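Local coordinates for protein probable TonB-dependent siderophore receptor PiuA (Acinetobacter baumannii, PDB 5FP1) that probably carries out the first step of iron uptake across the outer membrane by binding iron-chelating siderophores, possibly including ferric enterobactin, at residues A35-T40 with V44-K49; D306-V311 with L315-L320; S465-Y470 with I515-A520. One frame throughout, in Å; residues are numbered along the deposited sequence.

Contact 1. Residues A35-T40 with V44-K49; sequences APLLDT and VSVISK
Leu-37 spreads its two methyl groups over two valines of the strand that follows. Its CD2 lies 4.1 Å from CB of Val-44 and nearly as close to both methyls of that residue, so the leucine branch sits over the fork of the valine. The other branch, CD1, meets CG2 of Val-46 at 4.1 Å. With CG anti to the carbonyl carbon (chi1 -68°), the two methyls are strung along the strand, and the side chain crosses each valine at about a right angle. This is the tight part, and it is small: 123 Å² is buried, no hydrogen bond joins the segments, and the three touching residues all remain partly exposed. The loose side lies just past the 3-10 segment, at Thr-40, whose CG2 stays 5.0 Å from CG2 of Val-44. Its OG1 instead donates to O of Pro-36 at 2.7 Å, from the face of that carbonyl opposite to Asp-39 N, which closes the turn on itself. Within the plug domain, strand 43-47 is an edge strand of a mixed sheet and pairs with strand 114-121, while the turn reaches the barrel wall through Asp-39 to Lys-477 and through Lys-528.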
loop_
_atom_site.group_PDB
_atom_site.type_symbol
_atom_site.label_atom_id
_atom_site.label_comp_id
_atom_site.label_asym_id
_atom_site.label_seq_id
_atom_site.Cartn_x
_atom_site.Cartn_y
_atom_site.Cartn_z
ATOM N N ALA A 35 15.764 -16.913 -6.238
ATOM C CA ALA A 35 16.594 -17.450 -5.154
ATOM C C ALA A 35 15.886 -17.300 -3.825
ATOM O O ALA A 35 15.034 -16.431 -3.695
ATOM C CB ALA A 35 17.937 -16.723 -5.124
ATOM N N PRO A 36 16.256 -18.121 -2.817
ATOM C CA PRO A 36 15.714 -17.942 -1.468
ATOM C C PRO A 36 16.045 -16.567 -0.933
ATOM O O PRO A 36 16.997 -15.938 -1.392
ATOM C CB PRO A 36 16.410 -19.029 -0.628
ATOM C CG PRO A 36 17.407 -19.686 -1.517
ATOM C CD PRO A 36 17.120 -19.310 -2.934
ATOM N N LEU A 37 15.245 -16.075 0.008
ATOM C CA LEU A 37 15.431 -14.701 0.450
ATOM C C LEU A 37 16.832 -14.487 1.066
ATOM O O LEU A 37 17.442 -13.444 0.878
ATOM C CB LEU A 37 14.316 -14.300 1.396
ATOM C CG LEU A 37 12.939 -14.213 0.687
ATOM C CD1 LEU A 37 11.888 -13.878 1.727
ATOM C CD2 LEU A 37 12.960 -13.207 -0.459
ATOM N N LEU A 38 17.356 -15.497 1.752
ATOM C CA LEU A 38 18.714 -15.429 2.346
ATOM C C LEU A 38 19.799 -15.048 1.351
ATOM O O LEU A 38 20.747 -14.322 1.682
ATOM C CB LEU A 38 19.033 -16.802 2.981
ATOM C CG LEU A 38 20.411 -16.968 3.635
ATOM C CD1 LEU A 38 20.484 -16.109 4.877
ATOM C CD2 LEU A 38 20.647 -18.446 3.978
ATOM N N ASP A 39 19.654 -15.522 0.120
ATOM C CA ASP A 39 20.643 -15.323 -0.907
ATOM C C ASP A 39 20.259 -14.272 -1.920
ATOM O O ASP A 39 20.981 -14.043 -2.876
ATOM C CB ASP A 39 20.874 -16.641 -1.622
ATOM C CG ASP A 39 21.385 -17.719 -0.666
ATOM O OD1 ASP A 39 21.853 -17.370 0.440
ATOM O OD2 ASP A 39 21.234 -18.893 -0.997
ATOM N N THR A 40 19.126 -13.617 -1.709
ATOM C CA THR A 40 18.664 -12.593 -2.644
ATOM C C THR A 40 19.306 -11.276 -2.245
ATOM O O THR A 40 19.203 -10.872 -1.095
ATOM C CB THR A 40 17.117 -12.528 -2.611
ATOM O OG1 THR A 40 16.572 -13.789 -3.039
ATOM C CG2 THR A 40 16.592 -11.390 -3.492
ATOM N N VAL A 44 13.802 -7.540 1.281
ATOM C CA VAL A 44 12.406 -7.995 1.155
ATOM C C VAL A 44 11.925 -8.350 2.551
ATOM O O VAL A 44 12.636 -9.056 3.293
ATOM C CB VAL A 44 12.296 -9.253 0.288
ATOM C CG1 VAL A 44 10.832 -9.683 0.120
ATOM C CG2 VAL A 44 12.938 -9.066 -1.060
ATOM N N SER A 45 10.792 -7.771 2.959
ATOM C CA SER A 45 10.140 -8.132 4.222
ATOM C C SER A 45 8.840 -8.862 3.904
ATOM O O SER A 45 8.061 -8.430 3.045
ATOM C CB SER A 45 9.781 -6.906 5.045
ATOM O OG SER A 45 10.939 -6.258 5.555
ATOM N N VAL A 46 8.561 -9.917 4.643
ATOM C CA VAL A 46 7.290 -10.631 4.474
ATOM C C VAL A 46 6.448 -10.509 5.728
ATOM O O VAL A 46 6.890 -10.836 6.831
ATOM C CB VAL A 46 7.517 -12.098 4.107
ATOM C CG1 VAL A 46 6.179 -12.821 3.931
ATOM C CG2 VAL A 46 8.335 -12.197 2.833
ATOM N N ILE A 47 5.258 -9.952 5.574
ATOM C CA ILE A 47 4.282 -9.954 6.641
ATOM C C ILE A 47 3.636 -11.338 6.634
ATOM O O ILE A 47 2.804 -11.657 5.786
ATOM C CB ILE A 47 3.216 -8.865 6.454
ATOM C CG1 ILE A 47 3.872 -7.509 6.275
ATOM C CG2 ILE A 47 2.319 -8.826 7.676
ATOM C CD1 ILE A 47 2.885 -6.394 5.953
ATOM N N SER A 48 4.059 -12.191 7.561
ATOM C CA SER A 48 3.732 -13.609 7.478
ATOM C C SER A 48 2.284 -13.919 7.878
ATOM O O SER A 48 1.633 -13.153 8.581
ATOM C CB SER A 48 4.675 -14.404 8.372
ATOM O OG SER A 48 4.443 -14.087 9.726
ATOM N N LYS A 49 1.817 -15.076 7.450
ATOM C CA LYS A 49 0.532 -15.642 7.860
ATOM C C LYS A 49 0.373 -15.605 9.369
ATOM O O LYS A 49 -0.664 -15.159 9.885
ATOM C CB LYS A 49 0.423 -17.068 7.344
ATOM C CG LYS A 49 -0.889 -17.774 7.648
ATOM C CD LYS A 49 -0.861 -19.163 7.022
ATOM C CE LYS A 49 -2.223 -19.835 6.978
ATOM N NZ LYS A 49 -2.596 -20.319 8.315
#

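Contact 2. Residues D306-V311 with L315-L320; sequences DSKGNV and LVWHRL. With PO4 (phosphate ion), chain B.
The indole of Trp-317 and the guanidinium of Arg-319 both present an edge to Asp-306. OD2 of Asp-306 lies near the plane of the indole, 3.7 Å from CZ3 of Trp-317, while backbone N of Arg-319 stands 4.0 Å above one face of the ring, offset toward its rim. Lys-308 crosses the same end of the indole at a slant, its CE 3.8 Å from CZ3 of Trp-317.

In the guanidinium plane, NH1 of Arg-319 donates to OD2 of Asp-306 at 2.9 Å, with an N-H...O angle of 151°. The salt bridge is single-pronged: the two planes stand 77° apart, and NH1 meets the oxygen from above the carboxylate plane. A bend at chi2 (66°) folds the arginine chain over the aspartate, and NE is held by O of Leu-320, which helps fix the rotation of the group.

Farther along, N of Leu-315 binds O of Asn-310 at 3.0 Å, joining the ends of the segments where the loop returns to the strand. The amide of Asn-310 stands steeply to the indole, and its ND2 is taken up by Asp-305 and Ser-381; Trp-317 NE1 binds Phe-379 O.

A phosphate ion, probably from the crystallisation liquor, sits beyond the salt bridge. NH1 of Arg-319 gives its O2 a weak bond at 2.9 Å, and His-700 NE2 also binds the ion. OD1 of Asp-306 lies 2.8 Å from the same phosphate O2. Chemically, one arginine nitrogen is thus shared: at this outer end of a barrel hairpin the arginine charge lies between a carboxylate and a phosphate and would probably favour holding both close together.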
loop_
_atom_site.group_PDB
_atom_site.type_symbol
_atom_site.label_atom_id
_atom_site.label_comp_id
_atom_site.label_asym_id
_atom_site.label_seq_id
_atom_site.Cartn_x
_atom_site.Cartn_y
_atom_site.Cartn_z
ATOM N N ASP A 306 -9.643 23.063 5.146
ATOM C CA ASP A 306 -8.942 23.408 3.896
ATOM C C ASP A 306 -8.088 24.658 4.079
ATOM O O ASP A 306 -8.028 25.516 3.197
ATOM C CB ASP A 306 -9.972 23.616 2.810
ATOM C CG ASP A 306 -9.389 23.544 1.407
ATOM O OD1 ASP A 306 -8.327 22.952 1.207
ATOM O OD2 ASP A 306 -10.033 24.052 0.502
ATOM N N SER A 307 -7.476 24.781 5.261
ATOM C CA SER A 307 -6.586 25.905 5.613
ATOM C C SER A 307 -7.244 27.288 5.469
ATOM O O SER A 307 -6.566 28.275 5.260
ATOM C CB SER A 307 -5.267 25.844 4.820
ATOM O OG SER A 307 -4.646 24.569 4.993
ATOM N N LYS A 308 -8.556 27.370 5.596
ATOM C CA LYS A 308 -9.221 28.639 5.422
ATOM C C LYS A 308 -9.137 29.567 6.620
ATOM O O LYS A 308 -9.573 30.707 6.520
ATOM C CB LYS A 308 -10.684 28.428 5.086
ATOM C CG LYS A 308 -10.908 27.698 3.767
ATOM C CD LYS A 308 -10.661 28.609 2.581
ATOM C CE LYS A 308 -10.821 27.803 1.305
ATOM N NZ LYS A 308 -10.267 28.528 0.148
ATOM N N GLY A 309 -8.617 29.094 7.745
ATOM C CA GLY A 309 -8.423 29.956 8.909
ATOM C C GLY A 309 -9.582 29.934 9.912
ATOM O O GLY A 309 -9.536 30.608 10.921
ATOM N N ASN A 310 -10.639 29.176 9.637
ATOM C CA ASN A 310 -11.773 29.160 10.547
ATOM C C ASN A 310 -11.428 28.504 11.843
ATOM O O ASN A 310 -12.049 28.798 12.869
ATOM C CB ASN A 310 -13.040 28.537 9.924
ATOM C CG ASN A 310 -13.421 29.201 8.635
ATOM O OD1 ASN A 310 -13.728 30.395 8.589
ATOM N ND2 ASN A 310 -13.376 28.442 7.565
ATOM N N VAL A 311 -10.408 27.661 11.820
ATOM C CA VAL A 311 -9.941 26.995 13.022
ATOM C C VAL A 311 -9.582 28.007 14.142
ATOM O O VAL A 311 -9.794 27.740 15.313
ATOM C CB VAL A 311 -8.741 26.086 12.712
ATOM C CG1 VAL A 311 -8.054 25.613 13.975
ATOM C CG2 VAL A 311 -9.199 24.898 11.861
ATOM N N LEU A 315 -14.080 27.221 14.461
ATOM C CA LEU A 315 -14.970 26.592 13.497
ATOM C C LEU A 315 -14.173 25.768 12.448
ATOM O O LEU A 315 -12.983 25.983 12.231
ATOM C CB LEU A 315 -15.831 27.659 12.810
ATOM C CG LEU A 315 -16.828 28.414 13.733
ATOM C CD1 LEU A 315 -17.437 29.584 12.977
ATOM C CD2 LEU A 315 -17.880 27.466 14.263
ATOM N N VAL A 316 -14.857 24.818 11.817
ATOM C CA VAL A 316 -14.293 23.987 10.749
ATOM C C VAL A 316 -15.267 23.896 9.607
ATOM O O VAL A 316 -16.403 23.421 9.783
ATOM C CB VAL A 316 -14.001 22.553 11.263
ATOM C CG1 VAL A 316 -13.559 21.609 10.123
ATOM C CG2 VAL A 316 -12.957 22.593 12.331
ATOM N N TRP A 317 -14.812 24.321 8.431
ATOM C CA TRP A 317 -15.571 24.250 7.194
ATOM C C TRP A 317 -15.458 22.855 6.578
ATOM O O TRP A 317 -14.358 22.332 6.461
ATOM C CB TRP A 317 -15.022 25.253 6.192
ATOM C CG TRP A 317 -15.671 25.234 4.843
ATOM C CD1 TRP A 317 -16.998 25.339 4.573
ATOM C CD2 TRP A 317 -15.015 25.137 3.570
ATOM N NE1 TRP A 317 -17.217 25.287 3.219
ATOM C CE2 TRP A 317 -16.017 25.161 2.579
ATOM C CE3 TRP A 317 -13.686 25.053 3.172
ATOM C CZ2 TRP A 317 -15.728 25.110 1.216
ATOM C CZ3 TRP A 317 -13.400 24.997 1.805
ATOM C CH2 TRP A 317 -14.417 25.023 0.855
ATOM N N HIS A 318 -16.591 22.258 6.217
ATOM C CA HIS A 318 -16.610 20.906 5.648
ATOM C C HIS A 318 -16.271 20.920 4.140
ATOM O O HIS A 318 -17.137 20.642 3.322
ATOM C CB HIS A 318 -17.988 20.248 5.757
ATOM C CG HIS A 318 -18.488 20.015 7.149
ATOM N ND1 HIS A 318 -17.883 19.144 8.034
ATOM C CD2 HIS A 318 -19.599 20.478 7.777
ATOM C CE1 HIS A 318 -18.592 19.096 9.154
ATOM N NE2 HIS A 318 -19.634 19.900 9.024
ATOM N N ARG A 319 -15.006 21.188 3.790
ATOM C CA ARG A 319 -14.539 21.156 2.408
ATOM C C ARG A 319 -14.810 19.793 1.806
ATOM O O ARG A 319 -14.511 18.783 2.414
ATOM C CB ARG A 319 -13.037 21.463 2.332
ATOM C CG ARG A 319 -12.366 21.074 1.025
ATOM C CD ARG A 319 -12.834 21.852 -0.213
ATOM N NE ARG A 319 -12.405 21.101 -1.392
ATOM C CZ ARG A 319 -11.246 21.232 -2.035
ATOM N NH1 ARG A 319 -10.387 22.175 -1.718
ATOM N NH2 ARG A 319 -10.976 20.424 -3.039
ATOM N N LEU A 320 -15.412 19.778 0.620
ATOM C CA LEU A 320 -15.782 18.519 -0.046
ATOM C C LEU A 320 -14.686 18.072 -1.022
ATOM O O LEU A 320 -14.196 18.881 -1.815
ATOM C CB LEU A 320 -17.114 18.673 -0.812
ATOM C CG LEU A 320 -17.644 17.420 -1.530
ATOM C CD1 LEU A 320 -19.181 17.394 -1.457
ATOM C CD2 LEU A 320 -17.178 17.350 -2.961
HETATM P P PO4 B . -6.888 22.868 -1.907
HETATM O O1 PO4 B . -7.255 24.134 -1.163
HETATM O O2 PO4 B . -7.569 21.713 -1.206
HETATM O O3 PO4 B . -5.374 22.657 -1.901
HETATM O O4 PO4 B . -7.381 22.957 -3.341
#

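Contact 3. Residues S465-Y470 with I515-A520; sequences SDFVTY and IDPEEA. With C8E ((hydroxyethyloxy)tri(ethyloxy)octane), chain E.
Pro-517 presses CG of its ring against two residues of strand 459-476. The nearer is Ser-465, whose OG lies 3.7 Å from CG of Pro-517, with CB of the serine almost as close; CD of the proline also rests on this side chain. Two residues along, on the same side of the strand, CD1 of Phe-467 comes within 4.1 Å of CG of Pro-517, an apolar contact in which the side chains meet at a slant. Only 117 Å² is buried between the segments, and no direct hydrogen bond crosses.

Water supplies the polar link. Two molecules each donate both to OG of Ser-465 and to O of Ile-515; the first stands 3.0 Å from that OG and 2.8 Å from that O, and the second has a longer bond, 3.2 Å, to O of Ile-515. OG therefore accepts twice from water, and it is also hydrogen-bonded to OD1 of Asn-463, its protein partner. Its torsion, anti to the carbonyl carbon (chi1 -66°), carries the hydroxyl past the proline ring to this water pair. The side chain of Phe-467 packs on Ala-492 of the barrel and on Ala-130 of the plug.

On the other face of the strand, Asp-466 and Val-468 meet a detergent molecule; CG2 of Val-468 is 3.9 Å from its C14. Strand 459-476 pairs with 433-450 and 482-493, and 482-493 also pairs with 518-531, so one strand separates the two in the barrel, and the contact closes around its end, where the loop enters strand 518-531.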
loop_
_atom_site.group_PDB
_atom_site.type_symbol
_atom_site.label_atom_id
_atom_site.label_comp_id
_atom_site.label_asym_id
_atom_site.label_seq_id
_atom_site.Cartn_x
_atom_site.Cartn_y
_atom_site.Cartn_z
ATOM N N SER A 465 6.355 6.302 -23.745
ATOM C CA SER A 465 7.684 6.177 -23.130
ATOM C C SER A 465 8.117 4.741 -23.371
ATOM O O SER A 465 7.299 3.820 -23.392
ATOM C CB SER A 465 7.612 6.431 -21.619
ATOM O OG SER A 465 7.245 7.775 -21.322
ATOM N N ASP A 466 9.391 4.535 -23.598
ATOM C CA ASP A 466 9.895 3.197 -23.532
ATOM C C ASP A 466 11.245 3.235 -22.834
ATOM O O ASP A 466 11.992 4.204 -22.948
ATOM C CB ASP A 466 9.904 2.535 -24.889
ATOM C CG ASP A 466 11.062 2.905 -25.679
ATOM O OD1 ASP A 466 11.085 4.066 -26.120
ATOM O OD2 ASP A 466 11.954 2.043 -25.835
ATOM N N PHE A 467 11.523 2.231 -22.030
ATOM C CA PHE A 467 12.668 2.371 -21.122
ATOM C C PHE A 467 13.195 1.005 -20.759
ATOM O O PHE A 467 12.472 0.005 -20.798
ATOM C CB PHE A 467 12.276 3.180 -19.867
ATOM C CG PHE A 467 10.964 2.775 -19.245
ATOM C CD1 PHE A 467 9.774 3.386 -19.617
ATOM C CD2 PHE A 467 10.922 1.816 -18.247
ATOM C CE1 PHE A 467 8.572 3.026 -19.015
ATOM C CE2 PHE A 467 9.726 1.443 -17.661
ATOM C CZ PHE A 467 8.545 2.038 -18.051
ATOM N N VAL A 468 14.477 0.950 -20.452
ATOM C CA VAL A 468 15.104 -0.293 -20.048
ATOM C C VAL A 468 15.529 -0.128 -18.611
ATOM O O VAL A 468 16.115 0.898 -18.256
ATOM C CB VAL A 468 16.351 -0.568 -20.927
ATOM C CG1 VAL A 468 17.149 -1.768 -20.412
ATOM C CG2 VAL A 468 15.908 -0.775 -22.363
ATOM N N THR A 469 15.232 -1.120 -17.783
ATOM C CA THR A 469 15.676 -1.084 -16.409
ATOM C C THR A 469 16.424 -2.369 -16.084
ATOM O O THR A 469 16.325 -3.387 -16.812
ATOM C CB THR A 469 14.501 -0.899 -15.427
ATOM O OG1 THR A 469 13.533 -1.926 -15.626
ATOM C CG2 THR A 469 13.857 0.427 -15.665
ATOM N N TYR A 470 17.209 -2.324 -15.018
ATOM C CA TYR A 470 17.986 -3.494 -14.677
ATOM C C TYR A 470 18.352 -3.647 -13.231
ATOM O O TYR A 470 18.091 -2.786 -12.394
ATOM C CB TYR A 470 19.233 -3.541 -15.566
ATOM C CG TYR A 470 20.180 -2.380 -15.380
ATOM C CD1 TYR A 470 20.013 -1.194 -16.096
ATOM C CD2 TYR A 470 21.277 -2.488 -14.541
ATOM C CE1 TYR A 470 20.897 -0.130 -15.930
ATOM C CE2 TYR A 470 22.177 -1.437 -14.384
ATOM C CZ TYR A 470 21.978 -0.257 -15.070
ATOM O OH TYR A 470 22.881 0.785 -14.902
ATOM N N ILE A 515 7.078 14.684 -21.456
ATOM C CA ILE A 515 8.280 14.559 -20.631
ATOM C C ILE A 515 8.677 13.082 -20.504
ATOM O O ILE A 515 7.814 12.183 -20.395
ATOM C CB ILE A 515 8.069 15.211 -19.244
ATOM C CG1 ILE A 515 7.590 16.666 -19.383
ATOM C CG2 ILE A 515 9.350 15.194 -18.424
ATOM C CD1 ILE A 515 8.631 17.608 -19.955
ATOM N N ASP A 516 9.982 12.817 -20.544
ATOM C CA ASP A 516 10.512 11.466 -20.402
ATOM C C ASP A 516 10.314 10.988 -18.943
ATOM O O ASP A 516 10.066 11.790 -18.041
ATOM C CB ASP A 516 12.023 11.421 -20.684
ATOM C CG ASP A 516 12.378 11.605 -22.164
ATOM O OD1 ASP A 516 11.622 11.189 -23.052
ATOM O OD2 ASP A 516 13.455 12.143 -22.418
ATOM N N PRO A 517 10.443 9.691 -18.714
ATOM C CA PRO A 517 10.191 9.177 -17.361
ATOM C C PRO A 517 11.163 9.656 -16.306
ATOM O O PRO A 517 12.331 9.937 -16.599
ATOM C CB PRO A 517 10.338 7.663 -17.519
ATOM C CG PRO A 517 10.100 7.389 -18.959
ATOM C CD PRO A 517 10.565 8.614 -19.709
ATOM N N GLU A 518 10.683 9.717 -15.070
ATOM C CA GLU A 518 11.565 9.915 -13.932
ATOM C C GLU A 518 12.482 8.723 -13.822
ATOM O O GLU A 518 12.129 7.626 -14.223
ATOM C CB GLU A 518 10.759 10.055 -12.652
ATOM C CG GLU A 518 9.865 11.293 -12.625
ATOM C CD GLU A 518 9.234 11.504 -11.268
ATOM O OE1 GLU A 518 8.649 10.535 -10.714
ATOM O OE2 GLU A 518 9.305 12.634 -10.747
ATOM N N GLU A 519 13.664 8.944 -13.268
ATOM C CA GLU A 519 14.670 7.904 -13.169
ATOM C C GLU A 519 15.146 7.821 -11.739
ATOM O O GLU A 519 15.402 8.853 -11.086
ATOM C CB GLU A 519 15.858 8.200 -14.088
ATOM C CG GLU A 519 15.518 8.196 -15.560
ATOM C CD GLU A 519 16.715 8.610 -16.407
ATOM O OE1 GLU A 519 17.565 7.767 -16.682
ATOM O OE2 GLU A 519 16.836 9.787 -16.739
ATOM N N ALA A 520 15.230 6.597 -11.240
ATOM C CA ALA A 520 15.625 6.358 -9.862
ATOM C C ALA A 520 16.569 5.172 -9.821
ATOM O O ALA A 520 16.649 4.373 -10.775
ATOM C CB ALA A 520 14.406 6.096 -8.978
HETATM C C1 C8E E . 15.155 -8.161 -22.257
HETATM C C2 C8E E . 15.140 -6.756 -22.818
HETATM C C3 C8E E . 16.340 -6.540 -23.722
HETATM C C4 C8E E . 16.842 -5.098 -23.703
HETATM C C5 C8E E . 16.328 -4.305 -24.901
HETATM C C6 C8E E . 17.303 -3.208 -25.324
HETATM C C7 C8E E . 16.703 -2.339 -26.430
HETATM C C8 C8E E . 16.927 -0.846 -26.189
HETATM O O9 C8E E . 15.675 -0.155 -26.227
HETATM C C10 C8E E . 15.822 1.270 -26.195
HETATM C C11 C8E E . 14.968 1.860 -25.069
HETATM O O12 C8E E . 15.289 3.231 -24.790
HETATM C C13 C8E E . 16.687 3.507 -24.661
HETATM C C14 C8E E . 17.348 2.577 -23.645
HETATM O O15 C8E E . 18.772 2.689 -23.707
HETATM C C16 C8E E . 19.373 1.762 -24.609
HETATM C C17 C8E E . 20.290 0.825 -23.835
HETATM O O18 C8E E . 20.446 -0.392 -24.561
HETATM C C19 C8E E . 20.646 -1.492 -23.678
HETATM C C20 C8E E . 20.913 -2.760 -24.477
HETATM O O21 C8E E . 20.753 -3.890 -23.612
HETATM O O HOH W 1 7.194 9.789 -19.127
HETATM O O HOH W 2 8.045 10.232 -22.903
#

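The three contacts follow one another in series along the chain. Contact 1 belongs to the plug, contacts 2 and 3 to the barrel of this TonB-dependent receptor. Contacts 1 and 2 lie on opposite sides of the chain's centre, with their own centres 46 Å apart. Contact 3 is 27 Å from contact 1 and 40 Å from contact 2, centre to centre, and none touches another. Strands 459-476 and 518-531 nonetheless tie two of them together, since Lys-477 and Lys-528, which hold 35-40, lie just past or on the strands of contact 3. The 35-40 loop is thus held to the part of the wall that contact 3 belongs to; contact 2 lies elsewhere on the barrel.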